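Local coordinates for protein possible galactose mutarotase (Streptomyces platensis subsp. rosaceus, PDB 4RNL) that is of unknown function but probably interconverts the anomers of galactose or related aldoses, as aldose 1-epimerases do, at residues A238-H243 with L281-H286; P277-Y282 with L305-Q310. One frame throughout, in Å; residues are numbered along the deposited sequence.

Overall arrangement
Contacts 1 and 2 lie on the two edges of strand 278-282: residues 242-243 pair along one edge and strand 305-310 along the other, so Leu-281 and Tyr-282 belong to both, and the centres of the contacts are about 11 Å apart. Contact 1 lies about 14 Å from the centre of the chain and is partly buried, whereas contact 2, about 7 Å from it, is buried. A side-chain bridge ties them together, with Gln-280 NE2 3.1 Å from Asp-242 OD1, a probable hydrogen bond. Glycerol, probably from the crystallisation liquor, is hydrogen-bonded at Asp-242 OD1 and at Glu-308 OE2, consistent with the face of Asp-242, Gln-280 and Glu-308 lining the family's sugar pocket.

Contact 1: A238-H243 with L281-H286; sequences AGAYDH and LYTADH
Tyr-241 and Leu-281 meet where the antiparallel pairing of residues 242-243 with 281-282 gives way to loop. Followed outward, the Tyr-241 side chain starts with CB 3.8 Å from Leu-281 CG and close to the carbonyl oxygen of the same leucine. Its CG, anti to the carbonyl carbon (chi1 -65°), lies 3.8 Å from Leu-281 CD2, and that methyl makes an off-centre CH-pi contact with the ring. Further round, ring atom CD2 has Thr-283 CG2 4.1 Å away, near the ring plane at the edge. At the tip, OH leaves the contact and hydrogen-bonds Arg-228 O and Arg-235 NH2; Arg-228 also forms a cation-pi pair with the ring.

Thr-283 grips the Tyr-241 backbone at two points. Its OG1, turned between its own backbone N and carbonyl carbon (chi1 51°), accepts a nearly straight bond from Tyr-241 N at 2.9 Å, and its N donates to Tyr-241 O at 3.1 Å. The same hydroxyl gives its hydrogen to Asp-285 OD2, only 2.6 Å from OG1 and met on the syn side of the carboxylate. A water donates to OD2 and, weakly, to Tyr-241 O. Ala-240 CB packs 3.5 Å from Asp-285 OD1. Asp-242, its OD1 bonded to Gln-280 NE2, crosses Tyr-282 with carboxylate and ring planes 48° apart, CG lying 3.6 Å from Tyr-282 CD1.

Leu-281 and His-243 exchange two backbone bonds; past Tyr-282, Thr-283 OG1, rather than a main-chain carbonyl, accepts from Tyr-241 N. With its hydrogen drawn to a carboxylate, OG1 is likely to be the stronger acceptor; Asp-285 would then steady, at second hand, the loop leading into strand 242-246.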
loop_
_atom_site.group_PDB
_atom_site.type_symbol
_atom_site.label_atom_id
_atom_site.label_comp_id
_atom_site.label_asym_id
_atom_site.label_seq_id
_atom_site.Cartn_x
_atom_site.Cartn_y
_atom_site.Cartn_z
ATOM N N ALA A 238 11.800 9.293 -12.946
ATOM C CA ALA A 238 12.809 9.040 -13.982
ATOM C C ALA A 238 13.474 7.661 -13.990
ATOM O O ALA A 238 13.618 7.053 -15.053
ATOM C CB ALA A 238 13.867 10.142 -13.987
ATOM N N GLY A 239 13.891 7.173 -12.827
ATOM C CA GLY A 239 14.583 5.894 -12.765
ATOM C C GLY A 239 13.755 4.791 -12.135
ATOM O O GLY A 239 12.588 5.001 -11.782
ATOM N N ALA A 240 14.360 3.612 -12.008
ATOM C CA ALA A 240 13.727 2.484 -11.340
ATOM C C ALA A 240 14.045 2.553 -9.849
ATOM O O ALA A 240 15.187 2.834 -9.466
ATOM C CB ALA A 240 14.247 1.177 -11.922
ATOM N N TYR A 241 13.036 2.303 -9.019
ATOM C CA TYR A 241 13.209 2.255 -7.571
ATOM C C TYR A 241 12.465 1.068 -6.990
ATOM O O TYR A 241 11.430 0.643 -7.512
ATOM C CB TYR A 241 12.706 3.556 -6.910
ATOM C CG TYR A 241 13.515 4.771 -7.303
ATOM C CD1 TYR A 241 14.652 5.126 -6.587
ATOM C CD2 TYR A 241 13.148 5.551 -8.392
ATOM C CE1 TYR A 241 15.415 6.228 -6.950
ATOM C CE2 TYR A 241 13.902 6.664 -8.768
ATOM C CZ TYR A 241 15.035 6.992 -8.039
ATOM O OH TYR A 241 15.789 8.092 -8.398
ATOM N N ASP A 242 13.010 0.524 -5.911
ATOM C CA ASP A 242 12.307 -0.434 -5.072
ATOM C C ASP A 242 12.981 -0.306 -3.719
ATOM O O ASP A 242 13.700 -1.206 -3.277
ATOM C CB ASP A 242 12.447 -1.850 -5.626
ATOM C CG ASP A 242 11.598 -2.858 -4.871
ATOM O OD1 ASP A 242 10.796 -2.437 -4.000
ATOM O OD2 ASP A 242 11.728 -4.073 -5.154
ATOM N N HIS A 243 12.773 0.849 -3.091
ATOM C CA HIS A 243 13.568 1.268 -1.939
ATOM C C HIS A 243 12.713 1.930 -0.881
ATOM O O HIS A 243 11.749 2.630 -1.197
ATOM C CB HIS A 243 14.641 2.257 -2.387
ATOM C CG HIS A 243 15.675 1.647 -3.279
ATOM N ND1 HIS A 243 15.465 1.450 -4.627
ATOM C CD2 HIS A 243 16.910 1.166 -3.012
ATOM C CE1 HIS A 243 16.540 0.892 -5.159
ATOM N NE2 HIS A 243 17.434 0.713 -4.200
ATOM N N LEU A 281 9.133 3.173 -2.227
ATOM C CA LEU A 281 8.844 3.688 -3.558
ATOM C C LEU A 281 9.123 2.541 -4.517
ATOM O O LEU A 281 10.229 2.029 -4.550
ATOM C CB LEU A 281 9.765 4.874 -3.871
ATOM C CG LEU A 281 9.739 5.399 -5.308
ATOM C CD1 LEU A 281 8.336 5.807 -5.691
ATOM C CD2 LEU A 281 10.698 6.578 -5.461
ATOM N N TYR A 282 8.119 2.109 -5.268
ATOM C CA TYR A 282 8.324 1.015 -6.209
ATOM C C TYR A 282 7.778 1.403 -7.568
ATOM O O TYR A 282 6.616 1.779 -7.695
ATOM C CB TYR A 282 7.676 -0.287 -5.708
ATOM C CG TYR A 282 7.835 -1.418 -6.699
ATOM C CD1 TYR A 282 9.088 -1.752 -7.202
ATOM C CD2 TYR A 282 6.731 -2.141 -7.142
ATOM C CE1 TYR A 282 9.242 -2.782 -8.132
ATOM C CE2 TYR A 282 6.869 -3.172 -8.062
ATOM C CZ TYR A 282 8.125 -3.488 -8.548
ATOM O OH TYR A 282 8.258 -4.504 -9.461
ATOM N N THR A 283 8.625 1.322 -8.584
ATOM C CA THR A 283 8.251 1.802 -9.911
ATOM C C THR A 283 7.757 0.715 -10.865
ATOM O O THR A 283 7.792 0.909 -12.073
ATOM C CB THR A 283 9.408 2.584 -10.571
ATOM O OG1 THR A 283 10.609 1.796 -10.513
ATOM C CG2 THR A 283 9.644 3.888 -9.824
ATOM N N ALA A 284 7.304 -0.416 -10.329
ATOM C CA ALA A 284 6.595 -1.431 -11.131
ATOM C C ALA A 284 7.405 -1.968 -12.300
ATOM O O ALA A 284 6.886 -2.141 -13.413
ATOM C CB ALA A 284 5.241 -0.879 -11.639
ATOM N N ASP A 285 8.678 -2.246 -12.068
ATOM C CA ASP A 285 9.516 -2.673 -13.174
ATOM C C ASP A 285 9.278 -4.116 -13.614
ATOM O O ASP A 285 9.727 -4.518 -14.683
ATOM C CB ASP A 285 10.983 -2.395 -12.857
ATOM C CG ASP A 285 11.207 -0.947 -12.502
ATOM O OD1 ASP A 285 11.425 -0.135 -13.432
ATOM O OD2 ASP A 285 11.110 -0.619 -11.297
ATOM N N HIS A 286 8.545 -4.882 -12.816
ATOM C CA HIS A 286 8.256 -6.270 -13.181
ATOM C C HIS A 286 7.202 -6.363 -14.287
ATOM O O HIS A 286 7.085 -7.381 -14.961
ATOM C CB HIS A 286 7.786 -7.051 -11.959
ATOM C CG HIS A 286 6.394 -6.710 -11.530
ATOM N ND1 HIS A 286 6.103 -5.611 -10.749
ATOM C CD2 HIS A 286 5.213 -7.328 -11.769
ATOM C CE1 HIS A 286 4.799 -5.563 -10.531
ATOM N NE2 HIS A 286 4.238 -6.598 -11.134
HETATM O O HOH W 1 12.767 -1.753 -9.369
#

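Contact 2: P277-Y282 with L305-Q310; sequences PGLQLY and LALETQ
Strands 278-282 and 305-310 run antiparallel, their directions 156° apart, with Gly-278, Gln-280 and Tyr-282 in hydrogen-bonded pairs with Gln-310, Glu-308 and Ala-306. Each pair exchanges two backbone bonds, of which that from Gly-278 N to Gln-310 O is weak.

Gln-280, Glu-308 and Gln-310 line one face, together with Tyr-282 and Ala-306. Gln-280 and Glu-308 lie side by side, pointing the same way, with Glu-308 OE2 4.0 Å from Gln-280 CG and equally far from Tyr-282 CB. Gln-310 comes in across Gln-280, the two amide planes 59° apart. Its CG sits between the backbone N and the carbonyl carbon (chi1 62°), and from there an extended chain carries NE2 to within 2.8 Å of Gln-280 OE1, arriving in that carbonyl's plane on a lone pair, though the bond is bent at the hydrogen and OE1 lies out of the Gln-310 amide plane. NE2 also packs 3.5 Å from Gln-280 CB and bonds Asn-244 OD1, while NE2 of Gln-280 is held by Asp-242 OD1. An alanine in place of Gln-310 would probably leave Gln-280 OE1 and Asn-244 OD1 without this shared donor and the Gln-280 amide less firmly fixed against rotation.

The face of Leu-279, Leu-281 and Leu-307 is mostly apolar; Thr-309 shares it, its OG1 bonded to Thr-336 OG1. Leu-307 CD2 touches Leu-281 CD1 at 3.5 Å, tighter than usual van der Waals contact, and meets Leu-279 CD2 at 3.9 Å. Leu-279, Leu-307 and Thr-309 pack on Leu-272 of strand 268-274, in the facing sheet.

One face thus builds the interior between two sheets; the other carries a buried polar cluster where Glu-308 OE2 hydrogen-bonds a glycerol, probably from the crystallisation liquor, as expected for the galactose mutarotase beta-sandwich, whose sugar site lies among such side chains.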
loop_
_atom_site.group_PDB
_atom_site.type_symbol
_atom_site.label_atom_id
_atom_site.label_comp_id
_atom_site.label_asym_id
_atom_site.label_seq_id
_atom_site.Cartn_x
_atom_site.Cartn_y
_atom_site.Cartn_z
ATOM N N PRO A 277 6.863 5.723 9.648
ATOM C CA PRO A 277 8.231 6.245 9.567
ATOM C C PRO A 277 8.906 5.987 8.218
ATOM O O PRO A 277 9.987 6.526 7.934
ATOM C CB PRO A 277 8.954 5.434 10.640
ATOM C CG PRO A 277 8.258 4.077 10.584
ATOM C CD PRO A 277 6.809 4.416 10.338
ATOM N N GLY A 278 8.299 5.142 7.401
ATOM C CA GLY A 278 8.940 4.749 6.161
ATOM C C GLY A 278 8.009 4.793 4.966
ATOM O O GLY A 278 6.780 4.807 5.095
ATOM N N LEU A 279 8.610 4.816 3.785
ATOM C CA LEU A 279 7.844 4.785 2.553
ATOM C C LEU A 279 8.611 3.963 1.538
ATOM O O LEU A 279 9.763 4.261 1.242
ATOM C CB LEU A 279 7.608 6.213 2.044
ATOM C CG LEU A 279 6.821 6.424 0.745
ATOM C CD1 LEU A 279 6.112 7.771 0.780
ATOM C CD2 LEU A 279 7.751 6.414 -0.450
ATOM N N GLN A 280 7.970 2.933 0.998
ATOM C CA GLN A 280 8.570 2.168 -0.085
ATOM C C GLN A 280 8.158 2.813 -1.401
ATOM O O GLN A 280 6.975 2.988 -1.660
ATOM C CB GLN A 280 8.074 0.718 -0.056
ATOM C CG GLN A 280 8.854 -0.231 -0.965
ATOM C CD GLN A 280 10.166 -0.667 -0.353
ATOM O OE1 GLN A 280 10.413 -0.444 0.839
ATOM N NE2 GLN A 280 11.026 -1.279 -1.164
ATOM N N LEU A 281 9.133 3.173 -2.227
ATOM C CA LEU A 281 8.844 3.688 -3.558
ATOM C C LEU A 281 9.123 2.541 -4.517
ATOM O O LEU A 281 10.229 2.029 -4.550
ATOM C CB LEU A 281 9.765 4.874 -3.871
ATOM C CG LEU A 281 9.739 5.399 -5.308
ATOM C CD1 LEU A 281 8.336 5.807 -5.691
ATOM C CD2 LEU A 281 10.698 6.578 -5.461
ATOM N N TYR A 282 8.119 2.109 -5.268
ATOM C CA TYR A 282 8.324 1.015 -6.209
ATOM C C TYR A 282 7.778 1.403 -7.568
ATOM O O TYR A 282 6.616 1.779 -7.695
ATOM C CB TYR A 282 7.676 -0.287 -5.708
ATOM C CG TYR A 282 7.835 -1.418 -6.699
ATOM C CD1 TYR A 282 9.088 -1.752 -7.202
ATOM C CD2 TYR A 282 6.731 -2.141 -7.142
ATOM C CE1 TYR A 282 9.242 -2.782 -8.132
ATOM C CE2 TYR A 282 6.869 -3.172 -8.062
ATOM C CZ TYR A 282 8.125 -3.488 -8.548
ATOM O OH TYR A 282 8.258 -4.504 -9.461
ATOM N N LEU A 305 3.093 4.027 -10.022
ATOM C CA LEU A 305 4.071 4.128 -8.941
ATOM C C LEU A 305 3.394 3.753 -7.650
ATOM O O LEU A 305 2.311 4.261 -7.350
ATOM C CB LEU A 305 4.577 5.566 -8.811
ATOM C CG LEU A 305 5.034 6.202 -10.118
ATOM C CD1 LEU A 305 5.296 7.688 -9.928
ATOM C CD2 LEU A 305 6.278 5.485 -10.622
ATOM N N ALA A 306 4.018 2.869 -6.880
ATOM C CA ALA A 306 3.482 2.542 -5.563
ATOM C C ALA A 306 4.253 3.313 -4.501
ATOM O O ALA A 306 5.485 3.272 -4.462
ATOM C CB ALA A 306 3.558 1.035 -5.294
ATOM N N LEU A 307 3.519 4.027 -3.649
ATOM C CA LEU A 307 4.106 4.710 -2.500
ATOM C C LEU A 307 3.496 4.073 -1.266
ATOM O O LEU A 307 2.393 4.424 -0.865
ATOM C CB LEU A 307 3.769 6.201 -2.534
ATOM C CG LEU A 307 4.258 6.965 -3.766
ATOM C CD1 LEU A 307 3.651 8.364 -3.823
ATOM C CD2 LEU A 307 5.750 7.061 -3.736
ATOM N N GLU A 308 4.201 3.111 -0.685
ATOM C CA GLU A 308 3.652 2.322 0.412
ATOM C C GLU A 308 4.206 2.791 1.738
ATOM O O GLU A 308 5.399 2.626 2.017
ATOM C CB GLU A 308 3.999 0.842 0.226
ATOM C CG GLU A 308 3.795 0.345 -1.193
ATOM C CD GLU A 308 4.662 -0.853 -1.505
ATOM O OE1 GLU A 308 4.760 -1.743 -0.643
ATOM O OE2 GLU A 308 5.260 -0.894 -2.601
ATOM N N THR A 309 3.340 3.358 2.568
ATOM C CA THR A 309 3.770 3.827 3.885
ATOM C C THR A 309 3.881 2.620 4.795
ATOM O O THR A 309 3.003 1.756 4.804
ATOM C CB THR A 309 2.774 4.839 4.447
ATOM O OG1 THR A 309 1.481 4.237 4.484
ATOM C CG2 THR A 309 2.703 6.079 3.535
ATOM N N GLN A 310 4.963 2.550 5.569
ATOM C CA GLN A 310 5.295 1.300 6.236
ATOM C C GLN A 310 6.373 1.497 7.288
ATOM O O GLN A 310 6.998 2.559 7.366
ATOM C CB GLN A 310 5.819 0.326 5.176
ATOM C CG GLN A 310 7.095 0.855 4.509
ATOM C CD GLN A 310 7.750 -0.156 3.605
ATOM O OE1 GLN A 310 7.137 -1.155 3.232
ATOM N NE2 GLN A 310 9.016 0.091 3.251
#